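PDB 6E1R: tailspike protein from Acinetobacter phage vB_ApiP_P1, which probably binds and cleaves the capsular polysaccharide of its Acinetobacter host, as many phage tailspikes do. Local coordinates for residues A148-F159 with T178-Y189. Residues are numbered along the deposited sequence; the frame is centred on the assembly and turned at random.
Sequences ADIPIFTVKAGF and TATAFRSTSNGY
The carbonyl oxygen of Val155 is gripped twice by a single residue, Thr185. Its backbone N comes to Val155 O at 3.1 Å. Its OG1 donates to the same oxygen, Val155 O, at 2.9 Å, in the carbonyl plane and on a lone pair. The threonine can do both because its OG1 lies between its own N and carbonyl carbon (chi1 52°); its methyl CG2 then meets the methyl CG2 of Thr154, the two side chains crossing at about a right angle. Further back, Arg183 gives and receives: its N bonds to Phe153 O, and its O takes Val155 N at 2.7 Å. This is the parallel ladder between successive coils of a right-handed beta-helix, the fold of many phage tailspikes, with 123-124 bonding to the other side of 151-155. Both strands turn a corner together at Ile152-Phe153 and Ala181, where Ala181 O accepts Phe153 N from above its carbonyl plane. At and just after the corner, Phe153 and Phe182 point the same way; the rings are near parallel (18°) but slid apart until they barely overlap, and Phe182 CD2 packs near Phe153 CB at 3.6 Å. On the other face Pro151 CB rests against Arg183 CB, and the guanidinium continues to a salt bridge with Asp209. Past the strands, Tyr189 N bonds to Gly158 O at 2.9 Å, and the tyrosine turns a ring edge to the face of Phe159 in an offset edge-to-face pair, planes at 65°. At the opposite end Asp149 OD1 accepts Ala179 N on its anti side, tilted out of the carboxylate plane, 2.8 Å away.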
ATOM      1  N   ALA A 148      12.339 -19.672  33.384  1.00 49.42           N
ATOM      2  CA  ALA A 148      11.608 -20.929  33.429  1.00 53.29           C
ATOM      3  C   ALA A 148      10.821 -21.086  32.136  1.00 52.50           C
ATOM      4  O   ALA A 148      10.747 -20.170  31.311  1.00 49.85           O
ATOM      5  CB  ALA A 148      10.675 -20.998  34.644  1.00 48.69           C
ATOM      6  N   ASP A 149      10.226 -22.267  31.957  1.00 46.64           N
ATOM      7  CA  ASP A 149       9.401 -22.544  30.783  1.00 54.37           C
ATOM      8  C   ASP A 149       7.992 -21.982  30.997  1.00 51.95           C
ATOM      9  O   ASP A 149       6.995 -22.700  31.061  1.00 55.65           O
ATOM     10  CB  ASP A 149       9.370 -24.040  30.502  1.00 52.61           C
ATOM     11  CG  ASP A 149       8.792 -24.366  29.140  1.00 50.86           C
ATOM     12  OD1 ASP A 149       8.559 -23.427  28.351  1.00 43.12           O
ATOM     13  OD2 ASP A 149       8.570 -25.563  28.861  1.00 54.03           O
ATOM     14  N   ILE A 150       7.932 -20.657  31.104  1.00 50.27           N
ATOM     15  CA  ILE A 150       6.679 -19.961  31.402  1.00 52.18           C
ATOM     16  C   ILE A 150       6.578 -18.717  30.541  1.00 50.65           C
ATOM     17  O   ILE A 150       7.587 -18.109  30.161  1.00 52.16           O
ATOM     18  CB  ILE A 150       6.580 -19.569  32.893  1.00 52.82           C
ATOM     19  CG1 ILE A 150       7.862 -18.868  33.354  1.00 49.31           C
ATOM     20  CG2 ILE A 150       6.294 -20.789  33.753  1.00 58.50           C
ATOM     21  CD1 ILE A 150       7.773 -17.355  33.375  1.00 46.22           C
ATOM     22  N   PRO A 151       5.350 -18.312  30.216  1.00 46.95           N
ATOM     23  CA  PRO A 151       5.165 -17.038  29.508  1.00 43.43           C
ATOM     24  C   PRO A 151       5.548 -15.867  30.401  1.00 46.82           C
ATOM     25  O   PRO A 151       5.171 -15.814  31.574  1.00 48.51           O
ATOM     26  CB  PRO A 151       3.669 -17.031  29.174  1.00 42.64           C
ATOM     27  CG  PRO A 151       3.054 -17.937  30.190  1.00 44.76           C
ATOM     28  CD  PRO A 151       4.073 -19.010  30.440  1.00 46.74           C
ATOM     29  N   ILE A 152       6.317 -14.931  29.840  1.00 46.73           N
ATOM     30  CA  ILE A 152       6.707 -13.739  30.591  1.00 36.67           C
ATOM     31  C   ILE A 152       5.471 -12.948  31.002  1.00 38.89           C
ATOM     32  O   ILE A 152       5.341 -12.513  32.151  1.00 37.59           O
ATOM     33  CB  ILE A 152       7.681 -12.881  29.765  1.00 39.41           C
ATOM     34  CG1 ILE A 152       9.009 -13.617  29.579  1.00 38.19           C
ATOM     35  CG2 ILE A 152       7.896 -11.529  30.423  1.00 36.02           C
ATOM     36  CD1 ILE A 152      10.022 -12.851  28.759  1.00 40.21           C
ATOM     37  N   PHE A 153       4.543 -12.761  30.068  1.00 39.17           N
ATOM     38  CA  PHE A 153       3.257 -12.141  30.343  1.00 38.38           C
ATOM     39  C   PHE A 153       2.143 -13.116  29.996  1.00 41.54           C
ATOM     40  O   PHE A 153       2.243 -13.868  29.020  1.00 49.38           O
ATOM     41  CB  PHE A 153       3.077 -10.834  29.561  1.00 36.15           C
ATOM     42  CG  PHE A 153       3.912  -9.697  30.078  1.00 37.40           C
ATOM     43  CD1 PHE A 153       3.505  -8.973  31.187  1.00 40.52           C
ATOM     44  CD2 PHE A 153       5.098  -9.347  29.455  1.00 35.32           C
ATOM     45  CE1 PHE A 153       4.266  -7.924  31.667  1.00 43.25           C
ATOM     46  CE2 PHE A 153       5.865  -8.299  29.930  1.00 38.84           C
ATOM     47  CZ  PHE A 153       5.448  -7.586  31.038  1.00 43.12           C
ATOM     48  N   THR A 154       1.085 -13.102  30.799  1.00 36.01           N
ATOM     49  CA  THR A 154      -0.068 -13.971  30.606  1.00 39.92           C
ATOM     50  C   THR A 154      -1.282 -13.114  30.271  1.00 41.02           C
ATOM     51  O   THR A 154      -1.708 -12.289  31.085  1.00 41.69           O
ATOM     52  CB  THR A 154      -0.334 -14.819  31.850  1.00 40.30           C
ATOM     53  OG1 THR A 154       0.692 -15.811  31.982  1.00 38.79           O
ATOM     54  CG2 THR A 154      -1.687 -15.499  31.752  1.00 41.64           C
ATOM     55  N   VAL A 155      -1.825 -13.309  29.073  1.00 40.61           N
ATOM     56  CA  VAL A 155      -3.005 -12.571  28.639  1.00 37.19           C
ATOM     57  C   VAL A 155      -4.229 -13.148  29.335  1.00 41.26           C
ATOM     58  O   VAL A 155      -4.447 -14.366  29.329  1.00 45.77           O
ATOM     59  CB  VAL A 155      -3.149 -12.630  27.111  1.00 35.88           C
ATOM     60  CG1 VAL A 155      -4.359 -11.831  26.663  1.00 37.38           C
ATOM     61  CG2 VAL A 155      -1.884 -12.111  26.444  1.00 32.70           C
ATOM     62  N   LYS A 156      -5.034 -12.275  29.934  1.00 37.19           N
ATOM     63  CA  LYS A 156      -6.208 -12.712  30.672  1.00 42.64           C
ATOM     64  C   LYS A 156      -7.313 -13.160  29.719  1.00 46.53           C
ATOM     65  O   LYS A 156      -7.320 -12.836  28.529  1.00 40.31           O
ATOM     66  CB  LYS A 156      -6.720 -11.587  31.569  1.00 39.97           C
ATOM     67  CG  LYS A 156      -5.717 -11.103  32.603  1.00 43.50           C
ATOM     68  CD  LYS A 156      -6.256  -9.901  33.358  1.00 40.26           C
ATOM     69  CE  LYS A 156      -5.298  -9.455  34.445  1.00 45.54           C
ATOM     70  NZ  LYS A 156      -5.847  -8.308  35.219  1.00 47.82           N
ATOM     71  N   ALA A 157      -8.259 -13.921  30.265  1.00 46.63           N
ATOM     72  CA  ALA A 157      -9.348 -14.458  29.464  1.00 50.95           C
ATOM     73  C   ALA A 157     -10.288 -13.348  29.006  1.00 52.26           C
ATOM     74  O   ALA A 157     -10.446 -12.319  29.670  1.00 58.46           O
ATOM     75  CB  ALA A 157     -10.128 -15.505  30.257  1.00 43.51           C
ATOM     76  N   GLY A 158     -10.915 -13.568  27.856  1.00 54.09           N
ATOM     77  CA  GLY A 158     -11.868 -12.596  27.342  1.00 50.91           C
ATOM     78  C   GLY A 158     -11.162 -11.354  26.834  1.00 49.09           C
ATOM     79  O   GLY A 158     -10.234 -11.426  26.020  1.00 48.85           O
ATOM     80  N   PHE A 159     -11.604 -10.195  27.324  1.00 46.27           N
ATOM     81  CA  PHE A 159     -11.024  -8.907  26.966  1.00 47.91           C
ATOM     82  C   PHE A 159     -10.344  -8.241  28.155  1.00 51.49           C
ATOM     83  O   PHE A 159     -10.059  -7.040  28.110  1.00 53.96           O
ATOM     84  CB  PHE A 159     -12.093  -7.975  26.391  1.00 47.35           C
ATOM     85  CG  PHE A 159     -12.776  -8.506  25.162  1.00 44.41           C
ATOM     86  CD1 PHE A 159     -13.856  -9.367  25.268  1.00 43.53           C
ATOM     87  CD2 PHE A 159     -12.351  -8.127  23.899  1.00 44.34           C
ATOM     88  CE1 PHE A 159     -14.489  -9.850  24.139  1.00 41.76           C
ATOM     89  CE2 PHE A 159     -12.982  -8.604  22.767  1.00 45.44           C
ATOM     90  CZ  PHE A 159     -14.051  -9.468  22.887  1.00 45.99           C
ATOM     91  N   THR A 178      12.542 -22.610  25.311  1.00 45.88           N
ATOM     92  CA  THR A 178      11.555 -22.609  26.377  1.00 48.32           C
ATOM     93  C   THR A 178      10.906 -21.234  26.460  1.00 48.04           C
ATOM     94  O   THR A 178      11.412 -20.251  25.913  1.00 50.92           O
ATOM     95  CB  THR A 178      12.175 -22.974  27.736  1.00 44.15           C
ATOM     96  OG1 THR A 178      13.227 -22.053  28.050  1.00 49.38           O
ATOM     97  CG2 THR A 178      12.733 -24.389  27.711  1.00 46.16           C
ATOM     98  N   ALA A 179       9.760 -21.194  27.140  1.00 52.23           N
ATOM     99  CA  ALA A 179       9.072 -19.957  27.489  1.00 52.15           C
ATOM    100  C   ALA A 179       8.590 -19.177  26.271  1.00 50.80           C
ATOM    101  O   ALA A 179       8.779 -19.600  25.125  1.00 47.20           O
ATOM    102  CB  ALA A 179       9.978 -19.070  28.346  1.00 52.57           C
ATOM    103  N   THR A 180       7.959 -18.035  26.525  1.00 47.83           N
ATOM    104  CA  THR A 180       7.469 -17.144  25.484  1.00 42.47           C
ATOM    105  C   THR A 180       7.208 -15.787  26.118  1.00 39.26           C
ATOM    106  O   THR A 180       7.120 -15.662  27.341  1.00 42.15           O
ATOM    107  CB  THR A 180       6.198 -17.684  24.815  1.00 36.49           C
ATOM    108  OG1 THR A 180       5.760 -16.766  23.807  1.00 36.88           O
ATOM    109  CG2 THR A 180       5.089 -17.869  25.835  1.00 34.51           C
ATOM    110  N   ALA A 181       7.085 -14.767  25.270  1.00 40.49           N
ATOM    111  CA  ALA A 181       6.797 -13.433  25.783  1.00 41.74           C
ATOM    112  C   ALA A 181       5.339 -13.284  26.197  1.00 42.79           C
ATOM    113  O   ALA A 181       5.045 -12.570  27.163  1.00 37.88           O
ATOM    114  CB  ALA A 181       7.157 -12.374  24.740  1.00 40.76           C
ATOM    115  N   PHE A 182       4.420 -13.943  25.491  1.00 48.69           N
ATOM    116  CA  PHE A 182       2.996 -13.830  25.774  1.00 45.14           C
ATOM    117  C   PHE A 182       2.311 -15.167  25.534  1.00 43.21           C
ATOM    118  O   PHE A 182       2.669 -15.900  24.607  1.00 33.64           O
ATOM    119  CB  PHE A 182       2.332 -12.753  24.904  1.00 39.56           C
ATOM    120  CG  PHE A 182       2.862 -11.370  25.140  1.00 38.20           C
ATOM    121  CD1 PHE A 182       3.930 -10.887  24.402  1.00 40.97           C
ATOM    122  CD2 PHE A 182       2.290 -10.551  26.097  1.00 38.74           C
ATOM    123  CE1 PHE A 182       4.422  -9.614  24.617  1.00 40.72           C
ATOM    124  CE2 PHE A 182       2.777  -9.277  26.316  1.00 38.07           C
ATOM    125  CZ  PHE A 182       3.843  -8.807  25.575  1.00 37.75           C
ATOM    126  N   ARG A 183       1.324 -15.472  26.372  1.00 41.89           N
ATOM    127  CA  ARG A 183       0.457 -16.622  26.169  1.00 40.69           C
ATOM    128  C   ARG A 183      -0.923 -16.278  26.709  1.00 41.72           C
ATOM    129  O   ARG A 183      -1.056 -15.474  27.636  1.00 43.62           O
ATOM    130  CB  ARG A 183       0.993 -17.883  26.855  1.00 40.05           C
ATOM    131  CG  ARG A 183       0.500 -19.178  26.224  1.00 41.67           C
ATOM    132  CD  ARG A 183       1.117 -20.398  26.886  1.00 42.80           C
ATOM    133  NE  ARG A 183       2.549 -20.501  26.628  1.00 48.97           N
ATOM    134  CZ  ARG A 183       3.079 -21.146  25.594  1.00 55.68           C
ATOM    135  NH1 ARG A 183       2.292 -21.743  24.711  1.00 61.97           N
ATOM    136  NH2 ARG A 183       4.397 -21.188  25.442  1.00 55.49           N
ATOM    137  N   SER A 184      -1.947 -16.889  26.123  1.00 43.66           N
ATOM    138  CA  SER A 184      -3.331 -16.582  26.454  1.00 42.97           C
ATOM    139  C   SER A 184      -3.946 -17.707  27.276  1.00 48.87           C
ATOM    140  O   SER A 184      -3.743 -18.890  26.981  1.00 54.92           O
ATOM    141  CB  SER A 184      -4.165 -16.356  25.189  1.00 34.81           C
ATOM    142  OG  SER A 184      -3.785 -15.161  24.534  1.00 33.42           O
ATOM    143  N   THR A 185      -4.693 -17.330  28.310  1.00 44.77           N
ATOM    144  CA  THR A 185      -5.482 -18.276  29.087  1.00 48.04           C
ATOM    145  C   THR A 185      -6.885 -18.341  28.497  1.00 53.41           C
ATOM    146  O   THR A 185      -7.562 -17.312  28.382  1.00 54.93           O
ATOM    147  CB  THR A 185      -5.534 -17.872  30.560  1.00 48.25           C
ATOM    148  OG1 THR A 185      -5.951 -16.506  30.672  1.00 54.68           O
ATOM    149  CG2 THR A 185      -4.170 -18.040  31.209  1.00 44.71           C
ATOM    150  N   SER A 186      -7.316 -19.547  28.120  1.00 51.36           N
ATOM    151  CA  SER A 186      -8.630 -19.761  27.512  1.00 51.82           C
ATOM    152  C   SER A 186      -8.826 -18.887  26.274  1.00 50.01           C
ATOM    153  O   SER A 186      -9.888 -18.294  26.073  1.00 50.63           O
ATOM    154  CB  SER A 186      -9.751 -19.526  28.527  1.00 52.27           C
ATOM    155  OG  SER A 186     -11.017 -19.814  27.960  1.00 59.54           O
ATOM    156  N   ASN A 187      -7.788 -18.812  25.438  1.00 50.24           N
ATOM    157  CA  ASN A 187      -7.803 -18.009  24.212  1.00 49.86           C
ATOM    158  C   ASN A 187      -8.113 -16.541  24.496  1.00 53.79           C
ATOM    159  O   ASN A 187      -8.884 -15.901  23.777  1.00 55.46           O
ATOM    160  CB  ASN A 187      -8.786 -18.583  23.190  1.00 48.46           C
ATOM    161  CG  ASN A 187      -8.438 -19.999  22.780  1.00 49.95           C
ATOM    162  OD1 ASN A 187      -9.173 -20.941  23.075  1.00 55.30           O
ATOM    163  ND2 ASN A 187      -7.315 -20.155  22.089  1.00 46.75           N
ATOM    164  N   GLY A 188      -7.511 -16.002  25.555  1.00 48.58           N
ATOM    165  CA  GLY A 188      -7.736 -14.613  25.899  1.00 42.83           C
ATOM    166  C   GLY A 188      -7.176 -13.669  24.853  1.00 35.25           C
ATOM    167  O   GLY A 188      -6.169 -13.946  24.200  1.00 43.95           O
ATOM    168  N   TYR A 189      -7.838 -12.526  24.704  1.00 35.27           N
ATOM    169  CA  TYR A 189      -7.513 -11.568  23.654  1.00 40.35           C
ATOM    170  C   TYR A 189      -6.399 -10.634  24.111  1.00 39.04           C
ATOM    171  O   TYR A 189      -6.541  -9.936  25.122  1.00 43.38           O
ATOM    172  CB  TYR A 189      -8.751 -10.760  23.266  1.00 44.07           C
ATOM    173  CG  TYR A 189      -9.372 -11.153  21.946  1.00 46.41           C
ATOM    174  CD1 TYR A 189      -8.669 -11.908  21.015  1.00 46.03           C
ATOM    175  CD2 TYR A 189     -10.664 -10.759  21.626  1.00 48.63           C
ATOM    176  CE1 TYR A 189      -9.239 -12.259  19.803  1.00 42.68           C
ATOM    177  CE2 TYR A 189     -11.241 -11.105  20.422  1.00 49.45           C
ATOM    178  CZ  TYR A 189     -10.526 -11.855  19.514  1.00 45.65           C
ATOM    179  OH  TYR A 189     -11.106 -12.196  18.316  1.00 47.97           O
TER
HETATM  180  O   HOH W   1      -7.757 -10.503  27.448  1.00 35.74           O